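Dps family DNA-binding stress response protein (Thermosynechococcus elongatus, PDB 2C41) probably binds and oxidises iron inside a twelve-subunit shell, protecting the cell from oxidative stress, and may bind DNA. Local coordinates at residues D60-R65 against T133-T138; I119-E122 against T128-L131; Y29-W34 against G91-K96; H45-E50 against R143-E148. All coordinates share one frame; numbering follows the deposited sequence.

How the interactions relate
The four contacts sample a ferritin-like four-helix bundle from end to end. Interactions 1 and 4 both join helix 41-68 to helix 126-149, with centres about 19 Å apart, one antiparallel pair changing from a salt bridge beside leucines to purely apolar packing. In interaction 1 the Arg-134 side chain lies about 3 Å from a bound triethylene glycol, probably from the crystallisation liquor. Interaction 2 touches interaction 1: Arg-65 NE lies 2.8 Å from Thr-128 OG1, a probable hydrogen bond. Interactions 3 and 4 meet at the other end, their centres about 12 Å apart, through the Lys-30 to Glu-49 salt bridge and a probable hydrogen bond between His-33 ND1 and the backbone oxygen of His-45.

Interaction 1 (D60-R65 against T133-T138); sequences DELAER and TRLVQT
Glu-61 and Arg-134 approach from opposite directions and meet as two flat groups, the carboxylate and guanidinium planes only 27° apart. The grip is end-on and bidentate: Arg-134 NH2 gives a nearly straight bond to Glu-61 OE1 (3.0 Å, 170° at the hydrogen), while Arg-134 NH1 reaches Glu-61 OE2 at 2.8 Å. Both oxygens are met on their syn sides, and both lie near the guanidinium plane, a two-point grip that would be expected to limit rotation of the guanidinium. The Arg-134 chain leaves its helix with CG anti to the backbone N (chi1 173°) and bends at chi3, which turns the two terminal nitrogens to the acid. These residues belong to helices 41-68 and 126-149 of the ferritin-like bundle, antiparallel neighbours whose local axes come no closer than 12.4 Å, a gap wide enough for long side chains. Replacing Glu-61 with an alanine would probably leave the Arg-134 guanidinium without its carboxylate mate and free to turn. Next to the ion pair, Leu-62 and Leu-135 point tip to tip, Leu-62 CG standing 4.0 Å from Leu-135 CD1. The other methyl of Leu-135, CD2, packs 3.5 Å from Glu-61 OE1, and Met-58 and Met-113 also touch this leucine.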
loop_
_atom_site.group_PDB
_atom_site.type_symbol
_atom_site.label_atom_id
_atom_site.label_comp_id
_atom_site.label_asym_id
_atom_site.label_seq_id
_atom_site.Cartn_x
_atom_site.Cartn_y
_atom_site.Cartn_z
ATOM N N ASP C 60 0.717 -14.297 -22.242
ATOM C CA ASP C 60 -0.597 -14.743 -21.798
ATOM C C ASP C 60 -1.735 -14.032 -22.540
ATOM O O ASP C 60 -2.757 -14.648 -22.847
ATOM C CB ASP C 60 -0.745 -14.570 -20.290
ATOM C CG ASP C 60 -1.922 -15.340 -19.744
ATOM O OD1 ASP C 60 -2.927 -14.697 -19.403
ATOM O OD2 ASP C 60 -1.862 -16.583 -19.707
ATOM N N GLU C 61 -1.548 -12.748 -22.855
ATOM C CA GLU C 61 -2.562 -11.978 -23.584
ATOM C C GLU C 61 -2.813 -12.569 -24.975
ATOM O O GLU C 61 -3.963 -12.734 -25.392
ATOM C CB GLU C 61 -2.131 -10.525 -23.747
ATOM C CG GLU C 61 -2.066 -9.740 -22.471
ATOM C CD GLU C 61 -2.265 -8.278 -22.744
ATOM O OE1 GLU C 61 -1.262 -7.574 -22.951
ATOM O OE2 GLU C 61 -3.431 -7.848 -22.799
ATOM N N LEU C 62 -1.724 -12.873 -25.678
ATOM C CA LEU C 62 -1.794 -13.431 -27.028
ATOM C C LEU C 62 -2.299 -14.874 -27.024
ATOM O O LEU C 62 -3.062 -15.277 -27.910
ATOM C CB LEU C 62 -0.429 -13.339 -27.713
ATOM C CG LEU C 62 0.022 -11.914 -28.055
ATOM C CD1 LEU C 62 1.551 -11.876 -28.277
ATOM C CD2 LEU C 62 -0.745 -11.387 -29.271
ATOM N N ALA C 63 -1.887 -15.640 -26.018
ATOM C CA ALA C 63 -2.328 -17.023 -25.888
ATOM C C ALA C 63 -3.816 -17.097 -25.587
ATOM O O ALA C 63 -4.559 -17.813 -26.254
ATOM C CB ALA C 63 -1.530 -17.736 -24.806
ATOM N N GLU C 64 -4.263 -16.328 -24.598
ATOM C CA GLU C 64 -5.671 -16.385 -24.210
ATOM C C GLU C 64 -6.605 -15.769 -25.255
ATOM O O GLU C 64 -7.778 -16.147 -25.341
ATOM C CB GLU C 64 -5.870 -15.825 -22.800
ATOM C CG GLU C 64 -5.031 -16.611 -21.775
ATOM C CD GLU C 64 -5.590 -16.596 -20.378
ATOM O OE1 GLU C 64 -6.249 -15.598 -19.989
ATOM O OE2 GLU C 64 -5.351 -17.595 -19.668
ATOM N N ARG C 65 -6.077 -14.863 -26.084
ATOM C CA ARG C 65 -6.867 -14.333 -27.200
ATOM C C ARG C 65 -7.337 -15.468 -28.120
ATOM O O ARG C 65 -8.489 -15.477 -28.556
ATOM C CB ARG C 65 -6.097 -13.269 -27.992
ATOM C CG ARG C 65 -6.974 -12.496 -29.006
ATOM C CD ARG C 65 -7.978 -11.545 -28.315
ATOM N NE ARG C 65 -9.019 -11.092 -29.248
ATOM C CZ ARG C 65 -10.233 -10.684 -28.882
ATOM N NH1 ARG C 65 -11.121 -10.312 -29.803
ATOM N NH2 ARG C 65 -10.568 -10.649 -27.596
ATOM N N THR C 133 -2.729 -3.448 -31.773
ATOM C CA THR C 133 -2.544 -1.993 -31.806
ATOM C C THR C 133 -1.935 -1.478 -30.499
ATOM O O THR C 133 -1.066 -0.605 -30.516
ATOM C CB THR C 133 -3.855 -1.276 -32.123
ATOM O OG1 THR C 133 -4.293 -1.663 -33.432
ATOM C CG2 THR C 133 -3.677 0.251 -32.096
ATOM N N ARG C 134 -2.384 -2.031 -29.375
ATOM C CA ARG C 134 -1.816 -1.682 -28.066
ATOM C C ARG C 134 -0.393 -2.229 -27.907
ATOM O O ARG C 134 0.535 -1.496 -27.541
ATOM C CB ARG C 134 -2.725 -2.184 -26.935
ATOM C CG ARG C 134 -2.126 -2.023 -25.529
ATOM C CD ARG C 134 -3.167 -2.192 -24.429
ATOM N NE ARG C 134 -3.928 -3.439 -24.544
ATOM C CZ ARG C 134 -3.510 -4.640 -24.137
ATOM N NH1 ARG C 134 -4.304 -5.695 -24.298
ATOM N NH2 ARG C 134 -2.318 -4.799 -23.558
ATOM N N LEU C 135 -0.227 -3.520 -28.179
ATOM C CA LEU C 135 1.060 -4.177 -27.961
ATOM C C LEU C 135 2.175 -3.613 -28.833
ATOM O O LEU C 135 3.321 -3.501 -28.390
ATOM C CB LEU C 135 0.953 -5.697 -28.146
ATOM C CG LEU C 135 0.037 -6.476 -27.183
ATOM C CD1 LEU C 135 0.254 -7.981 -27.376
ATOM C CD2 LEU C 135 0.255 -6.055 -25.724
ATOM N N VAL C 136 1.848 -3.252 -30.070
ATOM C CA VAL C 136 2.883 -2.748 -30.979
ATOM C C VAL C 136 3.550 -1.465 -30.445
ATOM O O VAL C 136 4.730 -1.232 -30.691
ATOM C CB VAL C 136 2.362 -2.619 -32.439
ATOM C CG1 VAL C 136 1.550 -1.345 -32.624
ATOM C CG2 VAL C 136 3.519 -2.683 -33.443
ATOM N N GLN C 137 2.803 -0.661 -29.681
ATOM C CA GLN C 137 3.349 0.581 -29.122
ATOM C C GLN C 137 4.445 0.298 -28.092
ATOM O O GLN C 137 5.428 1.034 -27.997
ATOM C CB GLN C 137 2.235 1.449 -28.528
ATOM C CG GLN C 137 1.219 1.894 -29.584
ATOM C CD GLN C 137 -0.028 2.508 -28.988
ATOM O OE1 GLN C 137 -1.135 1.933 -29.066
ATOM N NE2 GLN C 137 0.136 3.669 -28.363
ATOM N N THR C 138 4.274 -0.782 -27.330
ATOM C CA THR C 138 5.310 -1.210 -26.385
ATOM C C THR C 138 6.576 -1.639 -27.145
ATOM O O THR C 138 7.686 -1.265 -26.775
ATOM C CB THR C 138 4.771 -2.317 -25.461
ATOM O OG1 THR C 138 3.749 -1.744 -24.635
ATOM C CG2 THR C 138 5.872 -2.888 -24.582
#

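Interaction 2 (I119-E122 against T128-L131)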
loop_
_atom_site.group_PDB
_atom_site.type_symbol
_atom_site.label_atom_id
_atom_site.label_comp_id
_atom_site.label_asym_id
_atom_site.label_seq_id
_atom_site.Cartn_x
_atom_site.Cartn_y
_atom_site.Cartn_z
ATOM N N ILE C 119 -5.235 -7.793 -40.820
ATOM C CA ILE C 119 -5.945 -9.059 -41.008
ATOM C C ILE C 119 -7.132 -9.153 -40.047
ATOM O O ILE C 119 -8.253 -9.464 -40.457
ATOM C CB ILE C 119 -5.015 -10.278 -40.839
ATOM C CG1 ILE C 119 -4.000 -10.327 -41.994
ATOM C CG2 ILE C 119 -5.839 -11.580 -40.798
ATOM C CD1 ILE C 119 -2.783 -11.197 -41.726
ATOM N N ALA C 120 -6.893 -8.853 -38.772
ATOM C CA ALA C 120 -7.975 -8.877 -37.775
ATOM C C ALA C 120 -9.091 -7.888 -38.136
ATOM O O ALA C 120 -10.283 -8.204 -38.031
ATOM C CB ALA C 120 -7.421 -8.586 -36.388
ATOM N N THR C 121 -8.698 -6.693 -38.565
ATOM C CA THR C 121 -9.655 -5.660 -38.957
ATOM C C THR C 121 -10.529 -6.149 -40.129
ATOM O O THR C 121 -11.762 -5.989 -40.109
ATOM C CB THR C 121 -8.930 -4.328 -39.272
ATOM O OG1 THR C 121 -8.393 -3.772 -38.058
ATOM C CG2 THR C 121 -9.874 -3.304 -39.931
ATOM N N GLU C 122 -9.889 -6.764 -41.121
ATOM C CA GLU C 122 -10.605 -7.349 -42.266
ATOM C C GLU C 122 -11.576 -8.447 -41.838
ATOM O O GLU C 122 -12.646 -8.598 -42.431
ATOM C CB GLU C 122 -9.619 -7.906 -43.289
ATOM C CG GLU C 122 -8.877 -6.826 -44.052
ATOM C CD GLU C 122 -7.915 -7.384 -45.083
ATOM O OE1 GLU C 122 -7.201 -6.578 -45.722
ATOM O OE2 GLU C 122 -7.862 -8.621 -45.257
ATOM N N THR C 128 -9.050 -8.254 -31.441
ATOM C CA THR C 128 -7.705 -8.697 -31.795
ATOM C C THR C 128 -6.911 -7.584 -32.471
ATOM O O THR C 128 -5.716 -7.429 -32.199
ATOM C CB THR C 128 -7.736 -9.952 -32.667
ATOM O OG1 THR C 128 -8.356 -11.008 -31.935
ATOM C CG2 THR C 128 -6.331 -10.373 -33.075
ATOM N N ALA C 129 -7.567 -6.800 -33.332
ATOM C CA ALA C 129 -6.907 -5.632 -33.932
ATOM C C ALA C 129 -6.439 -4.675 -32.832
ATOM O O ALA C 129 -5.326 -4.152 -32.877
ATOM C CB ALA C 129 -7.835 -4.914 -34.906
ATOM N N ASP C 130 -7.289 -4.478 -31.823
ATOM C CA ASP C 130 -6.966 -3.598 -30.700
ATOM C C ASP C 130 -5.781 -4.128 -29.896
ATOM O O ASP C 130 -4.903 -3.361 -29.513
ATOM C CB ASP C 130 -8.177 -3.410 -29.778
ATOM C CG ASP C 130 -7.866 -2.517 -28.597
ATOM O OD1 ASP C 130 -7.647 -1.305 -28.809
ATOM O OD2 ASP C 130 -7.800 -3.034 -27.465
ATOM N N LEU C 131 -5.763 -5.436 -29.652
ATOM C CA LEU C 131 -4.676 -6.074 -28.929
ATOM C C LEU C 131 -3.346 -5.787 -29.629
ATOM O O LEU C 131 -2.402 -5.308 -29.001
ATOM C CB LEU C 131 -4.924 -7.585 -28.801
ATOM C CG LEU C 131 -3.868 -8.415 -28.061
ATOM C CD1 LEU C 131 -3.611 -7.880 -26.657
ATOM C CD2 LEU C 131 -4.287 -9.880 -28.016
#
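Ala-120 and Ala-129 bring two helices together almost backbone to backbone, their CA atoms 5.1 Å apart. The side chain of Thr-121, followed outward, borders this closeness. Its CB carries the hydroxyl anti to the carbonyl carbon (chi1 -69°), where OG1 comes within 3.4 Å of the Ala-129 CB methyl. That is a packing contact; the polar need of OG1 is met within its own helix by a hydrogen bond with the carbonyl oxygen of Ala-117.

Next to it, the single methyl of Ala-120 fits against the opposing main chain, its CB 3.5 Å from Ala-129 N and 4.0 Å from Ala-129 CB. Thr-128 closes the other flank with its methyl, CG2 lying 3.9 Å from Ala-120 CB. Its hydroxyl is engaged elsewhere, hydrogen-bonded to Asp-125, and Val-11 and Leu-15 of helix 6-35 touch the same side chain. No hydrogen bond links the segments, and the small size of the alanines permits this close spacing. The arrangement is that of a tight helical hairpin, in which the last turn of helix 95-122 and the first turn of helix 126-149 pack beside the short connection between two consecutive helices of the ferritin-like bundle.

Interaction 3 (Y29-W34 against G91-K96)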
loop_
_atom_site.group_PDB
_atom_site.type_symbol
_atom_site.label_atom_id
_atom_site.label_comp_id
_atom_site.label_asym_id
_atom_site.label_seq_id
_atom_site.Cartn_x
_atom_site.Cartn_y
_atom_site.Cartn_z
ATOM N N TYR C 29 15.495 -11.774 -24.248
ATOM C CA TYR C 29 15.724 -10.722 -23.245
ATOM C C TYR C 29 16.396 -11.245 -21.982
ATOM O O TYR C 29 17.259 -10.574 -21.409
ATOM C CB TYR C 29 14.441 -9.965 -22.908
ATOM C CG TYR C 29 14.266 -8.683 -23.704
ATOM C CD1 TYR C 29 15.242 -7.679 -23.660
ATOM C CD2 TYR C 29 13.129 -8.466 -24.486
ATOM C CE1 TYR C 29 15.095 -6.490 -24.372
ATOM C CE2 TYR C 29 12.966 -7.273 -25.207
ATOM C CZ TYR C 29 13.951 -6.298 -25.144
ATOM O OH TYR C 29 13.811 -5.124 -25.840
ATOM N N LYS C 30 16.007 -12.447 -21.559
ATOM C CA LYS C 30 16.628 -13.064 -20.397
ATOM C C LYS C 30 18.107 -13.358 -20.667
ATOM O O LYS C 30 18.954 -13.107 -19.806
ATOM C CB LYS C 30 15.867 -14.317 -19.949
ATOM C CG LYS C 30 14.508 -14.025 -19.288
ATOM C CD LYS C 30 14.573 -12.933 -18.203
ATOM C CE LYS C 30 15.399 -13.374 -16.989
ATOM N NZ LYS C 30 15.018 -12.660 -15.733
ATOM N N LYS C 31 18.416 -13.859 -21.864
ATOM C CA LYS C 31 19.817 -14.043 -22.246
ATOM C C LYS C 31 20.595 -12.734 -22.106
ATOM O O LYS C 31 21.658 -12.707 -21.478
ATOM C CB LYS C 31 19.945 -14.606 -23.661
ATOM C CG LYS C 31 21.361 -14.558 -24.209
ATOM C CD LYS C 31 21.437 -15.269 -25.540
ATOM C CE LYS C 31 22.865 -15.254 -26.094
ATOM N NZ LYS C 31 22.870 -15.794 -27.484
ATOM N N TYR C 32 20.060 -11.646 -22.663
ATOM C CA TYR C 32 20.747 -10.359 -22.599
ATOM C C TYR C 32 20.912 -9.899 -21.143
ATOM O O TYR C 32 21.990 -9.477 -20.741
ATOM C CB TYR C 32 20.040 -9.288 -23.443
ATOM C CG TYR C 32 19.627 -9.736 -24.837
ATOM C CD1 TYR C 32 20.410 -10.637 -25.579
ATOM C CD2 TYR C 32 18.471 -9.228 -25.428
ATOM C CE1 TYR C 32 20.023 -11.042 -26.875
ATOM C CE2 TYR C 32 18.079 -9.620 -26.708
ATOM C CZ TYR C 32 18.853 -10.522 -27.422
ATOM O OH TYR C 32 18.446 -10.899 -28.677
ATOM N N HIS C 33 19.836 -9.996 -20.372
ATOM C CA HIS C 33 19.847 -9.694 -18.939
ATOM C C HIS C 33 20.985 -10.448 -18.235
ATOM O O HIS C 33 21.766 -9.850 -17.498
ATOM C CB HIS C 33 18.478 -10.076 -18.357
ATOM C CG HIS C 33 18.343 -9.896 -16.879
ATOM N ND1 HIS C 33 18.355 -8.657 -16.270
ATOM C CD2 HIS C 33 18.115 -10.797 -15.896
ATOM C CE1 HIS C 33 18.167 -8.810 -14.971
ATOM N NE2 HIS C 33 18.020 -10.098 -14.719
ATOM N N TRP C 34 21.094 -11.752 -18.490
ATOM C CA TRP C 34 22.080 -12.569 -17.792
ATOM C C TRP C 34 23.513 -12.355 -18.271
ATOM O O TRP C 34 24.453 -12.389 -17.468
ATOM C CB TRP C 34 21.733 -14.053 -17.919
ATOM C CG TRP C 34 20.424 -14.426 -17.277
ATOM C CD1 TRP C 34 19.892 -13.913 -16.123
ATOM C CD2 TRP C 34 19.504 -15.417 -17.735
ATOM N NE1 TRP C 34 18.691 -14.513 -15.851
ATOM C CE2 TRP C 34 18.427 -15.441 -16.821
ATOM C CE3 TRP C 34 19.483 -16.291 -18.833
ATOM C CZ2 TRP C 34 17.331 -16.304 -16.969
ATOM C CZ3 TRP C 34 18.385 -17.145 -18.985
ATOM C CH2 TRP C 34 17.334 -17.150 -18.049
ATOM N N GLY C 91 24.620 -18.203 -29.551
ATOM C CA GLY C 91 26.058 -17.988 -29.379
ATOM C C GLY C 91 26.449 -16.801 -28.523
ATOM O O GLY C 91 25.597 -16.032 -28.052
ATOM N N GLN C 92 27.753 -16.656 -28.315
ATOM C CA GLN C 92 28.292 -15.556 -27.524
ATOM C C GLN C 92 28.180 -14.252 -28.314
ATOM O O GLN C 92 28.561 -14.189 -29.482
ATOM C CB GLN C 92 29.749 -15.838 -27.141
ATOM C CG GLN C 92 29.970 -17.166 -26.413
ATOM C CD GLN C 92 29.631 -17.111 -24.930
ATOM O OE1 GLN C 92 29.926 -16.129 -24.243
ATOM N NE2 GLN C 92 29.029 -18.182 -24.422
ATOM N N LEU C 93 27.635 -13.223 -27.673
ATOM C CA LEU C 93 27.415 -11.931 -28.323
ATOM C C LEU C 93 28.004 -10.806 -27.487
ATOM O O LEU C 93 28.007 -10.880 -26.250
ATOM C CB LEU C 93 25.916 -11.667 -28.498
ATOM C CG LEU C 93 25.026 -12.689 -29.218
ATOM C CD1 LEU C 93 23.568 -12.242 -29.142
ATOM C CD2 LEU C 93 25.459 -12.876 -30.661
ATOM N N THR C 94 28.479 -9.755 -28.152
ATOM C CA THR C 94 28.830 -8.528 -27.440
ATOM C C THR C 94 27.541 -7.833 -27.029
ATOM O O THR C 94 26.457 -8.150 -27.550
ATOM C CB THR C 94 29.651 -7.545 -28.305
ATOM O OG1 THR C 94 28.831 -7.031 -29.366
ATOM C CG2 THR C 94 30.912 -8.214 -28.886
ATOM N N VAL C 95 27.645 -6.882 -26.106
ATOM C CA VAL C 95 26.478 -6.086 -25.723
ATOM C C VAL C 95 25.892 -5.361 -26.946
ATOM O O VAL C 95 24.672 -5.359 -27.143
ATOM C CB VAL C 95 26.799 -5.109 -24.561
ATOM C CG1 VAL C 95 25.579 -4.306 -24.192
ATOM C CG2 VAL C 95 27.279 -5.887 -23.338
ATOM N N LYS C 96 26.761 -4.765 -27.768
ATOM C CA LYS C 96 26.304 -4.100 -28.994
ATOM C C LYS C 96 25.489 -5.056 -29.872
ATOM O O LYS C 96 24.419 -4.690 -30.358
ATOM C CB LYS C 96 27.488 -3.524 -29.778
ATOM C CG LYS C 96 27.085 -2.861 -31.092
ATOM C CD LYS C 96 28.247 -2.111 -31.713
ATOM C CE LYS C 96 27.763 -1.306 -32.905
ATOM N NZ LYS C 96 28.557 -0.056 -33.061
#
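Lys-31 and Gly-91 meet where a turn of helix 6-35 faces an irregular loop, which passes through Gly-91 at a positive phi (80°) and an extended Leu-93 before turning helical at Val-95. The lysine spans the gap fully stretched: its first torsion, chi1 169°, places CG anti to the main-chain nitrogen, and every later one is extended too. At the end of this arm NZ donates to Gly-91 O at 2.8 Å, lying in the carbonyl plane on a lone pair, with 143° at the oxygen. The ammonium has further partners, Ser-89 OG and, in a salt bridge, Asp-76 of a neighbouring subunit, whose carboxylate also accepts from Gly-91 N. A methionine in place of Lys-31 would probably leave the Gly-91 carbonyl without this donor and Asp-76 of the neighbouring subunit without its positive mate. Leu-93 packs alongside: its CD1 sits 4.0 Å from Lys-31 NZ and, more loosely, 4.4 Å from CE1 of Tyr-32, whose OH is hydrogen-bonded to Glu-101. The loop is thus held against helix 6-35 just before Thr-94 caps the start of helix 95-122, whose first turns contribute Met-98, which touches both Tyr-32 and Leu-93, while Leu-44 of helix 41-68 meets Val-95.

Interaction 4 (H45-E50 against R143-E148)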
loop_
_atom_site.group_PDB
_atom_site.type_symbol
_atom_site.label_atom_id
_atom_site.label_comp_id
_atom_site.label_asym_id
_atom_site.label_seq_id
_atom_site.Cartn_x
_atom_site.Cartn_y
_atom_site.Cartn_z
ATOM N N HIS C 45 21.513 -4.418 -17.455
ATOM C CA HIS C 45 20.896 -5.534 -16.722
ATOM C C HIS C 45 19.428 -5.179 -16.428
ATOM O O HIS C 45 18.504 -5.976 -16.679
ATOM C CB HIS C 45 21.700 -5.766 -15.435
ATOM C CG HIS C 45 21.315 -6.991 -14.667
ATOM N ND1 HIS C 45 21.447 -8.267 -15.175
ATOM C CD2 HIS C 45 20.863 -7.136 -13.398
ATOM C CE1 HIS C 45 21.075 -9.142 -14.260
ATOM N NE2 HIS C 45 20.721 -8.483 -13.172
ATOM N N LEU C 46 19.213 -3.957 -15.944
ATOM C CA LEU C 46 17.859 -3.468 -15.655
ATOM C C LEU C 46 17.027 -3.264 -16.920
ATOM O O LEU C 46 15.867 -3.679 -16.961
ATOM C CB LEU C 46 17.910 -2.164 -14.856
ATOM C CG LEU C 46 18.338 -2.380 -13.409
ATOM C CD1 LEU C 46 18.642 -1.058 -12.699
ATOM C CD2 LEU C 46 17.250 -3.176 -12.678
ATOM N N LEU C 47 17.612 -2.624 -17.935
ATOM C CA LEU C 47 16.903 -2.406 -19.196
ATOM C C LEU C 47 16.347 -3.705 -19.756
ATOM O O LEU C 47 15.166 -3.787 -20.109
ATOM C CB LEU C 47 17.800 -1.733 -20.241
ATOM C CG LEU C 47 17.123 -1.546 -21.605
ATOM C CD1 LEU C 47 16.199 -0.330 -21.615
ATOM C CD2 LEU C 47 18.189 -1.437 -22.683
ATOM N N PHE C 48 17.196 -4.726 -19.827
ATOM C CA PHE C 48 16.795 -6.003 -20.401
ATOM C C PHE C 48 15.703 -6.684 -19.580
ATOM O O PHE C 48 14.801 -7.291 -20.141
ATOM C CB PHE C 48 18.011 -6.912 -20.595
ATOM C CG PHE C 48 18.998 -6.391 -21.620
ATOM C CD1 PHE C 48 20.365 -6.375 -21.353
ATOM C CD2 PHE C 48 18.547 -5.932 -22.863
ATOM C CE1 PHE C 48 21.277 -5.894 -22.305
ATOM C CE2 PHE C 48 19.445 -5.454 -23.828
ATOM C CZ PHE C 48 20.808 -5.430 -23.552
ATOM N N GLU C 49 15.772 -6.548 -18.263
ATOM C CA GLU C 49 14.730 -7.097 -17.398
ATOM C C GLU C 49 13.413 -6.342 -17.577
ATOM O O GLU C 49 12.348 -6.948 -17.656
ATOM C CB GLU C 49 15.184 -7.095 -15.933
ATOM C CG GLU C 49 14.199 -7.791 -14.995
ATOM C CD GLU C 49 14.180 -9.321 -15.111
ATOM O OE1 GLU C 49 14.802 -9.915 -16.023
ATOM O OE2 GLU C 49 13.515 -9.946 -14.267
ATOM N N GLU C 50 13.497 -5.013 -17.666
ATOM C CA GLU C 50 12.306 -4.177 -17.771
ATOM C C GLU C 50 11.568 -4.424 -19.078
ATOM O O GLU C 50 10.360 -4.689 -19.081
ATOM C CB GLU C 50 12.682 -2.704 -17.623
ATOM C CG GLU C 50 13.067 -2.341 -16.204
ATOM C CD GLU C 50 13.831 -1.035 -16.109
ATOM O OE1 GLU C 50 14.348 -0.542 -17.140
ATOM O OE2 GLU C 50 13.937 -0.519 -14.984
ATOM N N ARG C 143 12.128 -0.512 -29.070
ATOM C CA ARG C 143 13.000 -0.261 -30.214
ATOM C C ARG C 143 13.692 1.099 -30.091
ATOM O O ARG C 143 14.892 1.220 -30.336
ATOM C CB ARG C 143 12.191 -0.346 -31.516
ATOM C CG ARG C 143 12.976 0.059 -32.755
ATOM C CD ARG C 143 12.072 0.091 -33.988
ATOM N NE ARG C 143 12.795 0.646 -35.127
ATOM C CZ ARG C 143 12.895 1.946 -35.403
ATOM N NH1 ARG C 143 13.593 2.339 -36.468
ATOM N NH2 ARG C 143 12.303 2.855 -34.620
ATOM N N TRP C 144 12.925 2.124 -29.724
ATOM C CA TRP C 144 13.485 3.454 -29.515
ATOM C C TRP C 144 14.594 3.448 -28.437
ATOM O O TRP C 144 15.699 3.929 -28.689
ATOM C CB TRP C 144 12.369 4.463 -29.210
ATOM C CG TRP C 144 12.835 5.686 -28.489
ATOM C CD1 TRP C 144 13.875 6.505 -28.826
ATOM C CD2 TRP C 144 12.261 6.224 -27.300
ATOM N NE1 TRP C 144 13.993 7.522 -27.900
ATOM C CE2 TRP C 144 13.008 7.372 -26.957
ATOM C CE3 TRP C 144 11.186 5.842 -26.483
ATOM C CZ2 TRP C 144 12.721 8.142 -25.824
ATOM C CZ3 TRP C 144 10.893 6.615 -25.358
ATOM C CH2 TRP C 144 11.664 7.751 -25.043
ATOM N N PHE C 145 14.296 2.899 -27.256
ATOM C CA PHE C 145 15.288 2.778 -26.172
ATOM C C PHE C 145 16.576 2.110 -26.649
ATOM O O PHE C 145 17.683 2.624 -26.435
ATOM C CB PHE C 145 14.712 1.975 -24.993
ATOM C CG PHE C 145 14.087 2.825 -23.910
ATOM C CD1 PHE C 145 12.950 3.586 -24.169
ATOM C CD2 PHE C 145 14.620 2.834 -22.624
ATOM C CE1 PHE C 145 12.368 4.369 -23.164
ATOM C CE2 PHE C 145 14.043 3.608 -21.607
ATOM C CZ PHE C 145 12.916 4.372 -21.879
ATOM N N LEU C 146 16.423 0.957 -27.297
ATOM C CA LEU C 146 17.567 0.181 -27.773
ATOM C C LEU C 146 18.404 0.965 -28.781
ATOM O O LEU C 146 19.632 1.000 -28.680
ATOM C CB LEU C 146 17.081 -1.126 -28.398
ATOM C CG LEU C 146 17.103 -2.500 -27.707
ATOM C CD1 LEU C 146 17.553 -2.512 -26.264
ATOM C CD2 LEU C 146 15.766 -3.209 -27.896
ATOM N N LYS C 147 17.733 1.596 -29.742
ATOM C CA LYS C 147 18.416 2.382 -30.767
ATOM C C LYS C 147 19.250 3.506 -30.161
ATOM O O LYS C 147 20.348 3.798 -30.643
ATOM C CB LYS C 147 17.412 2.938 -31.783
ATOM C CG LYS C 147 16.916 1.892 -32.776
ATOM C CD LYS C 147 15.758 2.442 -33.626
ATOM C CE LYS C 147 16.178 3.673 -34.453
ATOM N NZ LYS C 147 17.134 3.298 -35.523
ATOM N N GLU C 148 18.738 4.133 -29.104
ATOM C CA GLU C 148 19.478 5.206 -28.431
ATOM C C GLU C 148 20.848 4.735 -27.937
ATOM O O GLU C 148 21.820 5.479 -28.017
ATOM C CB GLU C 148 18.669 5.803 -27.271
ATOM C CG GLU C 148 17.405 6.564 -27.707
ATOM C CD GLU C 148 17.699 7.637 -28.753
ATOM O OE1 GLU C 148 16.909 7.786 -29.717
ATOM O OE2 GLU C 148 18.744 8.313 -28.631
#
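Leu-47 takes a chi1 of 177°, with CG anti to the nitrogen of its own backbone, which sends both its methyls across to Phe-145 and Leu-146, whose own first torsions, -94° and -101°, depart from the usual staggered positions. The two branches divide the work. CD1 of Leu-47 lies 3.7 Å from Phe-145 CD2, meeting that ring at a slant, whereas CD2 of Leu-47 packs 3.8 Å from Leu-146 CD1. The same Leu-146 methyl also approaches Phe-48 CE2 at 4.3 Å, so it is wedged between a leucine branch and an aromatic ring. Phe-48 starts out from its helix facing away, yet its ring swings back far enough to close this side. No hydrogen bond crosses between the segments; the contact between them is purely apolar.

The two helical segments are antiparallel, with axes 11.9 Å apart at their closest and the CA atoms of Leu-47 and Phe-145 at 8.8 Å. The Phe-145 ring also makes an edge-to-face stack with Phe-41 of a neighbouring subunit, carrying the apolar packing across a subunit interface. Within the chain, Tyr-29 of helix 6-35 touches both Phe-48 and Leu-146, and Ala-102, Ile-103 and His-106 of helix 95-122 pack on Leu-146, so that all four long helices converge here.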